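Local coordinates for branched-chain amino acid transport system substrate-binding protein (Rhodopseudomonas palustris, PDB 4JB0) that binds small lignin-derived aromatic acids such as ferulate and probably delivers them to an ABC transporter for uptake, at residues S74-T79 against L96-I101; I216-G221 against E236-A241; F280-F285 against A324-V329. All coordinates share one frame; numbering follows the deposited sequence.

Interaction 1: S74-T79 against L96-I101. With FER (3-(4-hydroxy-3-methoxyphenyl)-2-propenoic acid), chain B.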
loop_
_atom_site.group_PDB
_atom_site.type_symbol
_atom_site.label_atom_id
_atom_site.label_comp_id
_atom_site.label_asym_id
_atom_site.label_seq_id
_atom_site.Cartn_x
_atom_site.Cartn_y
_atom_site.Cartn_z
ATOM N N SER A 74 -0.732 -2.300 8.786
ATOM C CA SER A 74 0.420 -2.273 7.875
ATOM C C SER A 74 0.373 -3.427 6.818
ATOM O O SER A 74 1.029 -3.341 5.732
ATOM C CB SER A 74 1.691 -2.384 8.751
ATOM O OG SER A 74 1.780 -1.229 9.593
ATOM N N VAL A 75 -0.377 -4.497 7.109
ATOM C CA VAL A 75 -0.520 -5.621 6.159
ATOM C C VAL A 75 -2.027 -5.950 6.024
ATOM O O VAL A 75 -2.817 -5.475 6.817
ATOM C CB VAL A 75 0.342 -6.865 6.560
ATOM C CG1 VAL A 75 1.868 -6.564 6.278
ATOM C CG2 VAL A 75 0.168 -7.177 8.036
ATOM N N THR A 76 -2.425 -6.734 5.037
ATOM C CA THR A 76 -3.847 -6.832 4.720
ATOM C C THR A 76 -4.709 -7.506 5.839
ATOM O O THR A 76 -5.764 -7.005 6.187
ATOM C CB THR A 76 -4.051 -7.527 3.364
ATOM O OG1 THR A 76 -3.407 -6.761 2.320
ATOM C CG2 THR A 76 -5.636 -7.669 3.071
ATOM N N PRO A 77 -4.260 -8.660 6.416
ATOM C CA PRO A 77 -5.209 -9.267 7.404
ATOM C C PRO A 77 -5.609 -8.386 8.623
ATOM O O PRO A 77 -6.825 -8.270 8.912
ATOM C CB PRO A 77 -4.517 -10.594 7.813
ATOM C CG PRO A 77 -3.601 -10.910 6.558
ATOM C CD PRO A 77 -3.111 -9.537 6.118
ATOM N N PRO A 78 -4.637 -7.697 9.305
ATOM C CA PRO A 78 -5.114 -6.836 10.379
ATOM C C PRO A 78 -5.867 -5.629 9.841
ATOM O O PRO A 78 -6.684 -5.069 10.568
ATOM C CB PRO A 78 -3.850 -6.389 11.103
ATOM C CG PRO A 78 -2.766 -6.563 10.079
ATOM C CD PRO A 78 -3.164 -7.778 9.277
ATOM N N THR A 79 -5.605 -5.233 8.597
ATOM C CA THR A 79 -6.308 -4.089 8.011
ATOM C C THR A 79 -7.797 -4.398 7.823
ATOM O O THR A 79 -8.664 -3.583 8.121
ATOM C CB THR A 79 -5.615 -3.697 6.698
ATOM O OG1 THR A 79 -4.300 -3.263 7.056
ATOM C CG2 THR A 79 -6.297 -2.554 5.999
ATOM N N LEU A 96 -3.968 1.571 5.858
ATOM C CA LEU A 96 -2.559 1.834 5.482
ATOM C C LEU A 96 -1.920 0.626 4.792
ATOM O O LEU A 96 -0.701 0.527 4.691
ATOM C CB LEU A 96 -1.752 2.284 6.718
ATOM C CG LEU A 96 -2.297 3.561 7.381
ATOM C CD1 LEU A 96 -1.561 3.973 8.685
ATOM C CD2 LEU A 96 -2.395 4.779 6.395
ATOM N N ALA A 97 -2.769 -0.284 4.313
ATOM C CA ALA A 97 -2.387 -1.482 3.622
ATOM C C ALA A 97 -3.603 -1.771 2.726
ATOM O O ALA A 97 -4.695 -1.291 3.014
ATOM C CB ALA A 97 -2.179 -2.627 4.633
ATOM N N PRO A 98 -3.425 -2.519 1.626
ATOM C CA PRO A 98 -4.530 -2.858 0.716
ATOM C C PRO A 98 -5.573 -3.741 1.421
ATOM O O PRO A 98 -5.264 -4.431 2.415
ATOM C CB PRO A 98 -3.863 -3.670 -0.406
ATOM C CG PRO A 98 -2.395 -3.603 -0.130
ATOM C CD PRO A 98 -2.217 -3.282 1.324
ATOM N N LEU A 99 -6.818 -3.657 0.976
ATOM C CA LEU A 99 -7.800 -4.573 1.511
ATOM C C LEU A 99 -8.988 -4.737 0.624
ATOM O O LEU A 99 -9.417 -3.770 -0.014
ATOM C CB LEU A 99 -8.254 -4.161 2.885
ATOM C CG LEU A 99 -9.349 -3.115 2.916
ATOM C CD1 LEU A 99 -10.074 -3.278 4.263
ATOM C CD2 LEU A 99 -8.681 -1.810 2.670
ATOM N N PRO A 100 -9.541 -5.949 0.618
ATOM C CA PRO A 100 -10.789 -6.247 -0.106
ATOM C C PRO A 100 -11.957 -5.458 0.473
ATOM O O PRO A 100 -12.353 -5.653 1.648
ATOM C CB PRO A 100 -11.024 -7.737 0.151
ATOM C CG PRO A 100 -9.793 -8.234 0.944
ATOM C CD PRO A 100 -9.141 -7.029 1.535
ATOM N N ILE A 101 -12.492 -4.591 -0.368
ATOM C CA ILE A 101 -13.681 -3.788 -0.122
ATOM C C ILE A 101 -14.921 -4.603 -0.421
ATOM O O ILE A 101 -15.072 -5.130 -1.518
ATOM C CB ILE A 101 -13.708 -2.528 -1.027
ATOM C CG1 ILE A 101 -12.413 -1.694 -0.826
ATOM C CG2 ILE A 101 -15.049 -1.706 -0.827
ATOM C CD1 ILE A 101 -12.173 -1.253 0.536
HETATM C C4 FER B . 1.446 -1.478 0.193
HETATM C C5 FER B . 1.167 -2.575 -0.609
HETATM C C6 FER B . 1.130 -3.829 -0.012
HETATM C C3 FER B . 1.681 -1.617 1.550
HETATM C C2 FER B . 1.638 -2.881 2.146
HETATM C C1 FER B . 1.355 -3.989 1.350
HETATM C C10 FER B . 2.216 -0.697 3.749
HETATM C C7 FER B . 1.324 -5.286 2.077
HETATM C C8 FER B . 0.381 -6.215 1.905
HETATM C C9 FER B . 0.385 -7.436 2.754
HETATM O O1 FER B . 1.456 -8.014 3.089
HETATM O O2 FER B . -0.737 -7.798 3.203
HETATM O O4 FER B . 1.475 -0.256 -0.358
HETATM O O3 FER B . 1.949 -0.519 2.336
#
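Thr79, Thr76 and Ala97 carry most of this contact, in which the start of helix 76-89 leans on the loop that follows strand 93-95. The methyl of Ala97 points toward the helix and rests 3.3 Å, Ala97 CB to Thr79 OG1, from the hydroxyl of Thr79, with the carbonyl carbon of Ser74 close by; so small a group fits closely against this bend of backbone. Thr79 uses its two branches differently. Its OG1 turns back to Val75 O at 2.7 Å, approaching from above the carbonyl plane, 42° out of it, and is also bonded to Ser73 N. Its CG2, anti to the backbone N, reaches across to Leu99 CB at 4.0 Å. Threonine suits the place because its hydroxyl can bond the backbone of its own turn while its methyl packs across on Leu99. Ends of parallel strands followed by helix N-termini are where the alpha/beta lobes of periplasmic binding proteins build their ligand cleft, and this is such a place: Val75 is the N-cap residue, and Thr76 N gives its hydrogen to ferulate O2 at 2.7 Å (161° at the hydrogen). The helix end would probably add a favourable field at the carboxylate. With chi1 at -61°, Thr76 OG1 stands beside its own N and anti to the carbonyl carbon, which sets it between ferulate O2 and Pro98 O, 3.0 Å from each. Thr76 CG2 meanwhile lies obliquely against Pro100 CD. Pro98, a rigid ring with no polar side-chain atom, covers one face of the ferulate ring, its CG 3.5 Å from C6. Further along the ligand, the methoxy carbon C10 sits beside the carbonyl oxygens of Leu96 and Ser74, while Arg171 from another loop also hydrogen-bonds the ligand.

Interaction 2: I216-G221 against E236-A241. With FER (3-(4-hydroxy-3-methoxyphenyl)-2-propenoic acid), chain B.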
loop_
_atom_site.group_PDB
_atom_site.type_symbol
_atom_site.label_atom_id
_atom_site.label_comp_id
_atom_site.label_asym_id
_atom_site.label_seq_id
_atom_site.Cartn_x
_atom_site.Cartn_y
_atom_site.Cartn_z
ATOM N N ILE A 216 10.977 -12.250 -13.243
ATOM C CA ILE A 216 10.215 -12.258 -12.003
ATOM C C ILE A 216 9.574 -10.875 -11.776
ATOM O O ILE A 216 10.262 -9.868 -11.882
ATOM C CB ILE A 216 11.061 -12.703 -10.796
ATOM C CG1 ILE A 216 11.753 -14.072 -11.089
ATOM C CG2 ILE A 216 10.178 -12.705 -9.468
ATOM C CD1 ILE A 216 12.687 -14.511 -9.939
ATOM N N TYR A 217 8.273 -10.862 -11.465
ATOM C CA TYR A 217 7.501 -9.653 -11.149
ATOM C C TYR A 217 7.134 -9.582 -9.677
ATOM O O TYR A 217 6.783 -10.616 -9.086
ATOM C CB TYR A 217 6.224 -9.616 -11.986
ATOM C CG TYR A 217 6.458 -9.405 -13.480
ATOM C CD1 TYR A 217 6.902 -10.441 -14.290
ATOM C CD2 TYR A 217 6.205 -8.169 -14.071
ATOM C CE1 TYR A 217 7.127 -10.259 -15.653
ATOM C CE2 TYR A 217 6.428 -7.950 -15.469
ATOM C CZ TYR A 217 6.890 -9.008 -16.241
ATOM O OH TYR A 217 7.104 -8.830 -17.585
ATOM N N GLN A 218 7.191 -8.374 -9.080
ATOM C CA GLN A 218 6.856 -8.196 -7.671
ATOM C C GLN A 218 5.751 -7.106 -7.530
ATOM O O GLN A 218 5.611 -6.200 -8.362
ATOM C CB GLN A 218 8.088 -7.736 -6.864
ATOM C CG GLN A 218 9.196 -8.818 -6.697
ATOM C CD GLN A 218 8.930 -9.737 -5.482
ATOM O OE1 GLN A 218 8.066 -9.454 -4.637
ATOM N NE2 GLN A 218 9.664 -10.828 -5.406
ATOM N N THR A 219 5.021 -7.173 -6.444
ATOM C CA THR A 219 3.999 -6.170 -6.136
ATOM C C THR A 219 4.569 -4.949 -5.371
ATOM O O THR A 219 5.743 -4.915 -4.927
ATOM C CB THR A 219 2.872 -6.805 -5.313
ATOM O OG1 THR A 219 3.313 -7.025 -3.969
ATOM C CG2 THR A 219 2.422 -8.160 -5.930
ATOM N N HIS A 220 3.699 -3.996 -5.133
ATOM C CA HIS A 220 4.054 -2.780 -4.466
ATOM C C HIS A 220 4.228 -3.015 -2.997
ATOM O O HIS A 220 4.752 -2.143 -2.329
ATOM C CB HIS A 220 3.069 -1.643 -4.798
ATOM C CG HIS A 220 1.628 -1.950 -4.488
ATOM N ND1 HIS A 220 1.028 -3.136 -4.852
ATOM C CD2 HIS A 220 0.638 -1.164 -3.988
ATOM C CE1 HIS A 220 -0.262 -3.087 -4.556
ATOM N NE2 HIS A 220 -0.526 -1.890 -4.052
ATOM N N GLY A 221 3.923 -4.249 -2.511
ATOM C CA GLY A 221 4.238 -4.614 -1.136
ATOM C C GLY A 221 5.720 -4.816 -0.910
ATOM O O GLY A 221 6.200 -4.877 0.239
ATOM N N GLU A 236 18.281 -8.379 -9.163
ATOM C CA GLU A 236 18.636 -7.817 -10.490
ATOM C C GLU A 236 17.611 -8.100 -11.540
ATOM O O GLU A 236 17.187 -9.249 -11.751
ATOM C CB GLU A 236 20.033 -8.295 -10.970
ATOM C CG GLU A 236 21.177 -7.797 -10.083
ATOM C CD GLU A 236 21.315 -6.258 -10.151
ATOM O OE1 GLU A 236 21.224 -5.737 -11.289
ATOM O OE2 GLU A 236 21.505 -5.601 -9.092
ATOM N N GLY A 237 17.221 -7.044 -12.226
ATOM C CA GLY A 237 16.230 -7.115 -13.278
ATOM C C GLY A 237 14.786 -7.481 -12.892
ATOM O O GLY A 237 13.953 -7.690 -13.751
ATOM N N VAL A 238 14.460 -7.541 -11.613
ATOM C CA VAL A 238 13.028 -7.695 -11.253
ATOM C C VAL A 238 12.161 -6.572 -11.866
ATOM O O VAL A 238 12.667 -5.454 -12.153
ATOM C CB VAL A 238 12.864 -7.715 -9.714
ATOM C CG1 VAL A 238 13.181 -6.340 -9.103
ATOM C CG2 VAL A 238 11.479 -8.192 -9.336
ATOM N N LEU A 239 10.965 -6.998 -12.000
ATOM C CA LEU A 239 10.105 -5.903 -12.469
ATOM C C LEU A 239 9.198 -5.505 -11.305
ATOM O O LEU A 239 8.528 -6.357 -10.744
ATOM C CB LEU A 239 9.260 -6.293 -13.690
ATOM C CG LEU A 239 9.857 -6.175 -15.109
ATOM C CD1 LEU A 239 10.328 -4.752 -15.385
ATOM C CD2 LEU A 239 11.004 -7.128 -15.364
ATOM N N MET A 240 8.944 -4.400 -10.654
ATOM C CA MET A 240 8.190 -4.182 -9.436
ATOM C C MET A 240 7.258 -2.976 -9.574
ATOM O O MET A 240 7.740 -1.848 -9.820
ATOM C CB MET A 240 9.165 -3.917 -8.299
ATOM C CG MET A 240 8.482 -3.845 -6.929
ATOM S SD MET A 240 9.607 -3.333 -5.648
ATOM C CE MET A 240 10.690 -4.776 -5.667
ATOM N N ALA A 241 5.960 -3.195 -9.360
ATOM C CA ALA A 241 4.975 -2.123 -9.367
ATOM C C ALA A 241 5.252 -1.291 -8.139
ATOM O O ALA A 241 5.606 -1.814 -7.041
ATOM C CB ALA A 241 3.489 -2.698 -9.318
HETATM C C4 FER B . 1.446 -1.478 0.193
HETATM C C5 FER B . 1.167 -2.575 -0.609
HETATM C C6 FER B . 1.130 -3.829 -0.012
HETATM C C3 FER B . 1.681 -1.617 1.550
HETATM C C2 FER B . 1.638 -2.881 2.146
HETATM C C1 FER B . 1.355 -3.989 1.350
HETATM C C10 FER B . 2.216 -0.697 3.749
HETATM C C7 FER B . 1.324 -5.286 2.077
HETATM C C8 FER B . 0.381 -6.215 1.905
HETATM C C9 FER B . 0.385 -7.436 2.754
HETATM O O1 FER B . 1.456 -8.014 3.089
HETATM O O2 FER B . -0.737 -7.798 3.203
HETATM O O4 FER B . 1.475 -0.256 -0.358
HETATM O O3 FER B . 1.949 -0.519 2.336
HETATM O O HOH W 1 13.321 -10.512 -13.718
#
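Gln218 and Met240 face each other as a parallel bridge pair, and the glutamine side chain leaves the sheet among the apolar groups of segment 236-241. Its CB lies 3.9 Å from Met240 CG, with the methionine CE close beside it. CG, set next to the backbone N by a chi1 of -70°, meets Val238 CG2 at 3.5 Å, the two side chains crossing at about a right angle. At chi2 the chain bends, carrying CD and the amide away from the neighbouring strand to helix 197-209, where NE2 is bonded to Gln204 OE1 and Ala200 O. Glutamine fits here because its methylenes serve the packing while its NE2 has acceptors waiting on that helix. The two strands belong to a beta-alpha-beta crossover, 215-218 to 239-242 through helix 225-231, in the second lobe of the binding protein. Their backbones alternate in the parallel manner: Leu239 N binds Ile216 O, Gln218 N binds Leu239 O at 2.9 Å, and Ala241 N binds Gln218 O at 3.2 Å. Tyr217 and Leu239 occupy the other face, side by side and pointing the same way, the ring CD2 of Tyr217 3.6 Å from Leu239 CB; the tyrosine OH goes on to His126. Beyond the strand, Thr219 OG1, which is also bonded to Tyr144 OH, accepts from Gly221 N at 3.2 Å, an ST turn that leads into the ligand-side residues. His220 NE2 is held by Gln114 O, and ferulate C5 stands 3.7 Å above one face of its imidazole, offset toward the rim. Gly221 CA comes within 3.4 Å of ferulate C6, which suits glycine, since a CB here would probably be crowded by that carbon.

Interaction 3: F280-F285 against A324-V329. With FER (3-(4-hydroxy-3-methoxyphenyl)-2-propenoic acid), chain B.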
loop_
_atom_site.group_PDB
_atom_site.type_symbol
_atom_site.label_atom_id
_atom_site.label_comp_id
_atom_site.label_asym_id
_atom_site.label_seq_id
_atom_site.Cartn_x
_atom_site.Cartn_y
_atom_site.Cartn_z
ATOM N N PHE A 280 5.938 2.561 1.881
ATOM C CA PHE A 280 5.085 2.427 3.069
ATOM C C PHE A 280 5.014 3.717 3.891
ATOM O O PHE A 280 3.960 4.127 4.300
ATOM C CB PHE A 280 5.552 1.243 3.914
ATOM C CG PHE A 280 5.972 0.080 3.078
ATOM C CD1 PHE A 280 5.107 -0.442 2.118
ATOM C CD2 PHE A 280 7.244 -0.435 3.184
ATOM C CE1 PHE A 280 5.504 -1.512 1.327
ATOM C CE2 PHE A 280 7.648 -1.521 2.409
ATOM C CZ PHE A 280 6.781 -2.031 1.461
ATOM N N ALA A 281 6.156 4.369 4.065
ATOM C CA ALA A 281 6.188 5.652 4.728
ATOM C C ALA A 281 5.201 6.640 4.092
ATOM O O ALA A 281 4.541 7.446 4.789
ATOM C CB ALA A 281 7.637 6.204 4.765
ATOM N N ALA A 282 5.023 6.536 2.786
ATOM C CA ALA A 282 4.136 7.458 2.119
ATOM C C ALA A 282 2.626 7.364 2.543
ATOM O O ALA A 282 1.891 8.366 2.485
ATOM C CB ALA A 282 4.255 7.282 0.650
ATOM N N HIS A 283 2.169 6.181 2.929
ATOM C CA HIS A 283 0.727 5.984 3.217
ATOM C C HIS A 283 0.268 6.768 4.410
ATOM O O HIS A 283 -0.786 7.368 4.362
ATOM C CB HIS A 283 0.385 4.516 3.381
ATOM C CG HIS A 283 0.702 3.683 2.163
ATOM N ND1 HIS A 283 0.524 4.146 0.876
ATOM C CD2 HIS A 283 1.184 2.423 2.046
ATOM C CE1 HIS A 283 0.893 3.214 0.015
ATOM N NE2 HIS A 283 1.311 2.165 0.695
ATOM N N SER A 284 1.037 6.777 5.473
ATOM C CA SER A 284 0.588 7.532 6.646
ATOM C C SER A 284 0.760 9.032 6.371
ATOM O O SER A 284 -0.098 9.854 6.755
ATOM C CB SER A 284 1.301 7.087 7.928
ATOM O OG SER A 284 2.677 7.189 7.773
ATOM N N PHE A 285 1.868 9.396 5.696
ATOM C CA PHE A 285 2.045 10.802 5.237
ATOM C C PHE A 285 0.829 11.238 4.418
ATOM O O PHE A 285 0.254 12.311 4.665
ATOM C CB PHE A 285 3.324 10.916 4.379
ATOM C CG PHE A 285 3.664 12.324 3.943
ATOM C CD1 PHE A 285 4.355 13.182 4.810
ATOM C CD2 PHE A 285 3.338 12.776 2.647
ATOM C CE1 PHE A 285 4.702 14.472 4.423
ATOM C CE2 PHE A 285 3.687 14.052 2.247
ATOM C CZ PHE A 285 4.368 14.908 3.124
ATOM N N ALA A 324 -4.275 15.856 -3.608
ATOM C CA ALA A 324 -2.903 15.612 -4.016
ATOM C C ALA A 324 -2.101 15.056 -2.841
ATOM O O ALA A 324 -2.126 15.594 -1.717
ATOM C CB ALA A 324 -2.260 16.907 -4.586
ATOM N N ALA A 325 -1.412 13.959 -3.098
ATOM C CA ALA A 325 -0.528 13.372 -2.066
ATOM C C ALA A 325 0.707 12.769 -2.742
ATOM O O ALA A 325 0.824 12.844 -3.959
ATOM C CB ALA A 325 -1.284 12.345 -1.280
ATOM N N SER A 326 1.612 12.169 -1.982
ATOM C CA SER A 326 2.840 11.668 -2.557
ATOM C C SER A 326 2.617 10.447 -3.501
ATOM O O SER A 326 3.380 10.243 -4.437
ATOM C CB SER A 326 3.850 11.338 -1.471
ATOM O OG SER A 326 3.521 10.167 -0.763
ATOM N N GLN A 327 1.571 9.666 -3.236
ATOM C CA GLN A 327 1.338 8.404 -3.953
ATOM C C GLN A 327 0.323 8.501 -5.103
ATOM O O GLN A 327 0.150 7.555 -5.844
ATOM C CB GLN A 327 0.833 7.335 -2.982
ATOM C CG GLN A 327 1.957 6.830 -2.060
ATOM C CD GLN A 327 3.006 5.945 -2.755
ATOM O OE1 GLN A 327 3.487 6.266 -3.845
ATOM N NE2 GLN A 327 3.385 4.839 -2.104
ATOM N N GLY A 328 -0.365 9.622 -5.216
ATOM C CA GLY A 328 -1.410 9.774 -6.243
ATOM C C GLY A 328 -2.303 10.961 -5.911
ATOM O O GLY A 328 -2.005 11.745 -5.002
ATOM N N VAL A 329 -3.405 11.062 -6.653
ATOM C CA VAL A 329 -4.377 12.150 -6.528
ATOM C C VAL A 329 -5.705 11.436 -6.238
ATOM O O VAL A 329 -6.260 10.734 -7.105
ATOM C CB VAL A 329 -4.471 12.968 -7.835
ATOM C CG1 VAL A 329 -5.454 14.122 -7.715
ATOM C CG2 VAL A 329 -3.025 13.508 -8.301
HETATM C C4 FER B . 1.446 -1.478 0.193
HETATM C C5 FER B . 1.167 -2.575 -0.609
HETATM C C6 FER B . 1.130 -3.829 -0.012
HETATM C C3 FER B . 1.681 -1.617 1.550
HETATM C C2 FER B . 1.638 -2.881 2.146
HETATM C C1 FER B . 1.355 -3.989 1.350
HETATM C C10 FER B . 2.216 -0.697 3.749
HETATM C C7 FER B . 1.324 -5.286 2.077
HETATM C C8 FER B . 0.381 -6.215 1.905
HETATM C C9 FER B . 0.385 -7.436 2.754
HETATM O O1 FER B . 1.456 -8.014 3.089
HETATM O O2 FER B . -0.737 -7.798 3.203
HETATM O O4 FER B . 1.475 -0.256 -0.358
HETATM O O3 FER B . 1.949 -0.519 2.336
#
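Ala282, one turn into helix 279-299, comes within 6.4 Å of Ser326, CA to CA, where the chain reverses between the short antiparallel strands 323-324 and 329-330. Ser326 and Gln327 have the backbone angles of a type I turn, and Ala325 N bonds Gly328 O across its base. This hairpin turn thus meets the helix that brings His283 to the ligand cleft of the periplasmic binding protein fold. Alanine suits the meeting point: Ala282 CB points toward the turn and lies 3.3 Å from Ser326 OG, and Ala282 CB is 3.6 Å from Gln327 CG. The serine hydroxyl itself is bonded to Asp286. Gln327 bends at chi2, and its amide passes obliquely by the His283 ring, the planes 30° apart and Gln327 NE2 3.7 Å from His283 CE1; its OE1 binds Val245 N. His283 starts away from the turn, but chi1 of -59° leaves CG beside the backbone N and the ring reaches the pocket, where NE2 donates to the ferulate phenol oxygen O4 at 2.6 Å (153°). An alanine in place of His283 would probably leave O4 without this donor and open a gap beside the Gln327 amide. Phe280, on the same helix, turns a ring edge to the methoxy group, ferulate O3 lying near the ring plane, 3.2 Å from Phe280 CD1.

Overall arrangement
Interactions 1, 2 and 3 follow one another along the chain, and all three touch the same ferulate. Interaction 1 lies beyond the ends of strands 69-72 and 93-95 in the six-stranded sheet, interaction 2 on neighbouring strands of the seven-stranded sheet; their centres are about 20 Å apart and they do not touch. The centre of interaction 3 is about 16 Å from that of interaction 1 and about 20 Å from that of interaction 2. Leu96 packs on the backbone of helix 279-299, and Phe280 against the backbone at His220 and Gly221. The ferulate sits where the lobes built on the two sheets meet, consistent with the cleft closure known for periplasmic binding proteins.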